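Local atomic coordinates of dual specificity protein phosphatase 8 (PDB entry 4JMK), a protein that is expected to dephosphorylate phosphotyrosine, phosphoserine and phosphothreonine residues in proteins and to restrain mitogen-activated protein kinases. Residues 90-95 / 122-127. The protein carries 1 engineered substitution. Residues are numbered along the deposited sequence; the frame is centred on the assembly and turned at random.
With SO4 (sulfate ion), chain C; SO4 (sulfate ion), chain D.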
ATOM      1  N   ALA A  90       4.856   5.621 -10.193  1.00 25.00           N
ATOM      2  CA  ALA A  90       4.718   4.562 -11.187  1.00 22.81           C
ATOM      3  C   ALA A  90       3.901   3.401 -10.643  1.00 25.07           C
ATOM      4  O   ALA A  90       3.384   2.584 -11.403  1.00 25.67           O
ATOM      5  CB  ALA A  90       6.100   4.069 -11.631  1.00 30.08           C
ATOM      6  N   GLY A  91       3.805   3.312  -9.321  1.00 23.52           N
ATOM      7  CA  GLY A  91       3.063   2.227  -8.716  1.00 20.01           C
ATOM      8  C   GLY A  91       3.807   0.905  -8.786  1.00 20.24           C
ATOM      9  O   GLY A  91       3.185  -0.161  -8.797  1.00 19.64           O
ATOM     10  N   ILE A  92       5.139   0.957  -8.808  1.00 21.56           N
ATOM     11  CA  ILE A  92       5.905  -0.292  -8.850  1.00 22.15           C
ATOM     12  C   ILE A  92       6.850  -0.550  -7.671  1.00 24.09           C
ATOM     13  O   ILE A  92       7.436  -1.634  -7.585  1.00 21.67           O
ATOM     14  CB  ILE A  92       6.693  -0.464 -10.187  1.00 27.07           C
ATOM     15  CG1 ILE A  92       7.918   0.449 -10.248  1.00 25.49           C
ATOM     16  CG2 ILE A  92       5.780  -0.276 -11.406  1.00 22.14           C
ATOM     17  CD1 ILE A  92       8.704   0.283 -11.548  1.00 32.14           C
ATOM     18  N   SER A  93       7.014   0.430  -6.780  1.00 20.00           N
ATOM     19  CA  SER A  93       7.966   0.279  -5.666  1.00 16.20           C
ATOM     20  C   SER A  93       7.401   0.711  -4.309  1.00 18.51           C
ATOM     21  O   SER A  93       7.133  -0.124  -3.457  1.00 18.01           O
ATOM     22  CB  SER A  93       9.251   1.063  -5.958  1.00 19.68           C
ATOM     23  OG  SER A  93      10.245   0.786  -4.984  1.00 21.96           O
ATOM     24  N   ARG A  94       7.249   2.020  -4.104  1.00 18.50           N
ATOM     25  CA  ARG A  94       6.764   2.551  -2.822  1.00 18.34           C
ATOM     26  C   ARG A  94       5.371   2.042  -2.472  1.00 20.18           C
ATOM     27  O   ARG A  94       5.172   1.421  -1.425  1.00 18.87           O
ATOM     28  CB  ARG A  94       6.775   4.078  -2.833  1.00 19.38           C
ATOM     29  CG  ARG A  94       8.178   4.674  -2.721  1.00 21.61           C
ATOM     30  CD  ARG A  94       8.163   6.146  -3.082  1.00 24.75           C
ATOM     31  NE  ARG A  94       7.915   6.346  -4.508  1.00 24.75           N
ATOM     32  CZ  ARG A  94       7.850   7.538  -5.096  1.00 29.00           C
ATOM     33  NH1 ARG A  94       8.000   8.644  -4.376  1.00 22.60           N
ATOM     34  NH2 ARG A  94       7.622   7.626  -6.402  1.00 25.20           N
ATOM     35  N   SER A  95       4.412   2.285  -3.359  1.00 18.47           N
ATOM     36  CA  SER A  95       3.053   1.818  -3.147  1.00 18.20           C
ATOM     37  C   SER A  95       2.969   0.293  -3.128  1.00 13.40           C
ATOM     38  O   SER A  95       2.245  -0.294  -2.315  1.00 14.78           O
ATOM     39  CB  SER A  95       2.148   2.389  -4.238  1.00 19.41           C
ATOM     40  OG  SER A  95       2.661   2.062  -5.519  1.00 18.33           O
ATOM     41  N   ARG A 122      -0.069  -7.754 -10.255  1.00 12.29           N
ATOM     42  CA  ARG A 122       0.528  -6.596 -10.919  1.00 16.09           C
ATOM     43  C   ARG A 122       1.988  -6.923 -11.255  1.00 20.21           C
ATOM     44  O   ARG A 122       2.904  -6.534 -10.531  1.00 21.83           O
ATOM     45  CB  ARG A 122       0.421  -5.360 -10.007  1.00 13.55           C
ATOM     46  CG  ARG A 122       0.839  -4.041 -10.651  1.00 18.30           C
ATOM     47  CD  ARG A 122       0.496  -2.848  -9.747  1.00 20.83           C
ATOM     48  NE  ARG A 122       1.012  -1.585 -10.278  1.00 19.34           N
ATOM     49  CZ  ARG A 122       0.352  -0.807 -11.132  1.00 21.26           C
ATOM     50  NH1 ARG A 122      -0.849  -1.158 -11.564  1.00 19.50           N
ATOM     51  NH2 ARG A 122       0.898   0.323 -11.561  1.00 21.19           N
ATOM     52  N   PRO A 123       2.207  -7.658 -12.360  1.00 21.82           N
ATOM     53  CA  PRO A 123       3.532  -8.187 -12.716  1.00 17.96           C
ATOM     54  C   PRO A 123       4.599  -7.115 -12.884  1.00 19.63           C
ATOM     55  O   PRO A 123       5.789  -7.414 -12.757  1.00 22.56           O
ATOM     56  CB  PRO A 123       3.286  -8.878 -14.063  1.00 23.05           C
ATOM     57  CG  PRO A 123       1.846  -9.265 -14.031  1.00 29.98           C
ATOM     58  CD  PRO A 123       1.152  -8.164 -13.258  1.00 24.86           C
ATOM     59  N   SER A 124       4.183  -5.888 -13.170  1.00 19.67           N
ATOM     60  CA  SER A 124       5.130  -4.796 -13.349  1.00 20.13           C
ATOM     61  C   SER A 124       5.787  -4.305 -12.051  1.00 22.82           C
ATOM     62  O   SER A 124       6.717  -3.494 -12.107  1.00 24.66           O
ATOM     63  CB  SER A 124       4.459  -3.622 -14.065  1.00 27.98           C
ATOM     64  OG  SER A 124       3.412  -3.055 -13.282  1.00 23.30           O
ATOM     65  N   ILE A 125       5.330  -4.761 -10.882  1.00 17.59           N
ATOM     66  CA  ILE A 125       5.939  -4.228  -9.658  1.00 22.67           C
ATOM     67  C   ILE A 125       7.394  -4.653  -9.595  1.00 25.25           C
ATOM     68  O   ILE A 125       7.764  -5.721 -10.090  1.00 27.79           O
ATOM     69  CB  ILE A 125       5.222  -4.626  -8.337  1.00 18.45           C
ATOM     70  CG1 ILE A 125       5.337  -6.125  -8.048  1.00 22.13           C
ATOM     71  CG2 ILE A 125       3.768  -4.149  -8.327  1.00 12.89           C
ATOM     72  CD1 ILE A 125       5.047  -6.475  -6.597  1.00 19.40           C
ATOM     73  N   SER A 126       8.219  -3.797  -9.010  1.00 20.34           N
ATOM     74  CA  SER A 126       9.650  -4.058  -8.918  1.00 23.84           C
ATOM     75  C   SER A 126      10.231  -3.240  -7.780  1.00 23.33           C
ATOM     76  O   SER A 126      11.015  -2.320  -8.024  1.00 22.30           O
ATOM     77  CB  SER A 126      10.335  -3.657 -10.220  1.00 33.79           C
ATOM     78  OG  SER A 126      11.738  -3.860 -10.129  1.00 51.69           O
ATOM     79  N   PRO A 127       9.834  -3.554  -6.531  1.00 25.29           N
ATOM     80  CA  PRO A 127      10.236  -2.680  -5.421  1.00 24.91           C
ATOM     81  C   PRO A 127      11.742  -2.693  -5.237  1.00 21.64           C
ATOM     82  O   PRO A 127      12.396  -3.743  -5.391  1.00 21.55           O
ATOM     83  CB  PRO A 127       9.537  -3.304  -4.201  1.00 21.15           C
ATOM     84  CG  PRO A 127       8.452  -4.199  -4.772  1.00 23.32           C
ATOM     85  CD  PRO A 127       9.048  -4.709  -6.061  1.00 23.02           C
TER
HETATM   86  S   SO4 C 501       7.222   4.069  -7.416  1.00 28.50           S
HETATM   87  O1  SO4 C 501       6.730   5.345  -7.936  1.00 34.77           O
HETATM   88  O2  SO4 C 501       7.909   4.336  -6.157  1.00 24.70           O
HETATM   89  O3  SO4 C 501       8.154   3.505  -8.379  1.00 38.31           O
HETATM   90  O4  SO4 C 501       6.146   3.133  -7.208  1.00 29.21           O
HETATM   91  S   SO4 D 502       9.426  12.244  -4.498  1.00 46.53           S
HETATM   92  O1  SO4 D 502       9.412  13.653  -4.875  1.00 45.05           O
HETATM   93  O2  SO4 D 502      10.174  12.115  -3.249  1.00 49.20           O
HETATM   94  O3  SO4 D 502      10.093  11.481  -5.552  1.00 51.44           O
HETATM   95  O4  SO4 D 502       8.061  11.754  -4.313  1.00 31.17           O
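The backbones of Ile92 and Ile125 pass with their CA atoms 4.0 Å apart, and Ser126 N gives Ile92 O a bond of 2.7 Å, nearly straight and on a lone pair in the carbonyl plane. Pro127, whose nitrogen carries no hydrogen, sets its ring carbons beside the same oxygen. Arg122, extended from CG to NE, reaches Gly91 O with NE (3.0 Å); NH2 makes a weak bond to Ala90 O at the guanidinium edge, while NH1 bonds Thr4. Glycine suits position 91: its phi is positive (74°), and a CB here would lie 2.9 Å from Arg122 NH2. The branched Ile92 lays CG2 against Ser124 O (3.4 Å). Ser93 OG, anti to its backbone N (chi1 -172°), comes within 3.5 Å of Pro127 CA and bonds to Asp57 and Asn128. While Gly91 O and Ile92 O accept bonds from the 122-127 loop, N-H groups point to the sulfate of chain C: Ala90 N to O1, Ile92 N and Ser93 N to O4; Arg94 adds NE to O2 (2.6 Å) and NH2 to O1. This is the phosphate-binding P-loop of cysteine-dependent phosphatases, and the ion probably mimics substrate phosphate beside Ser88, the engineered replacement at the predicted phosphocysteine position.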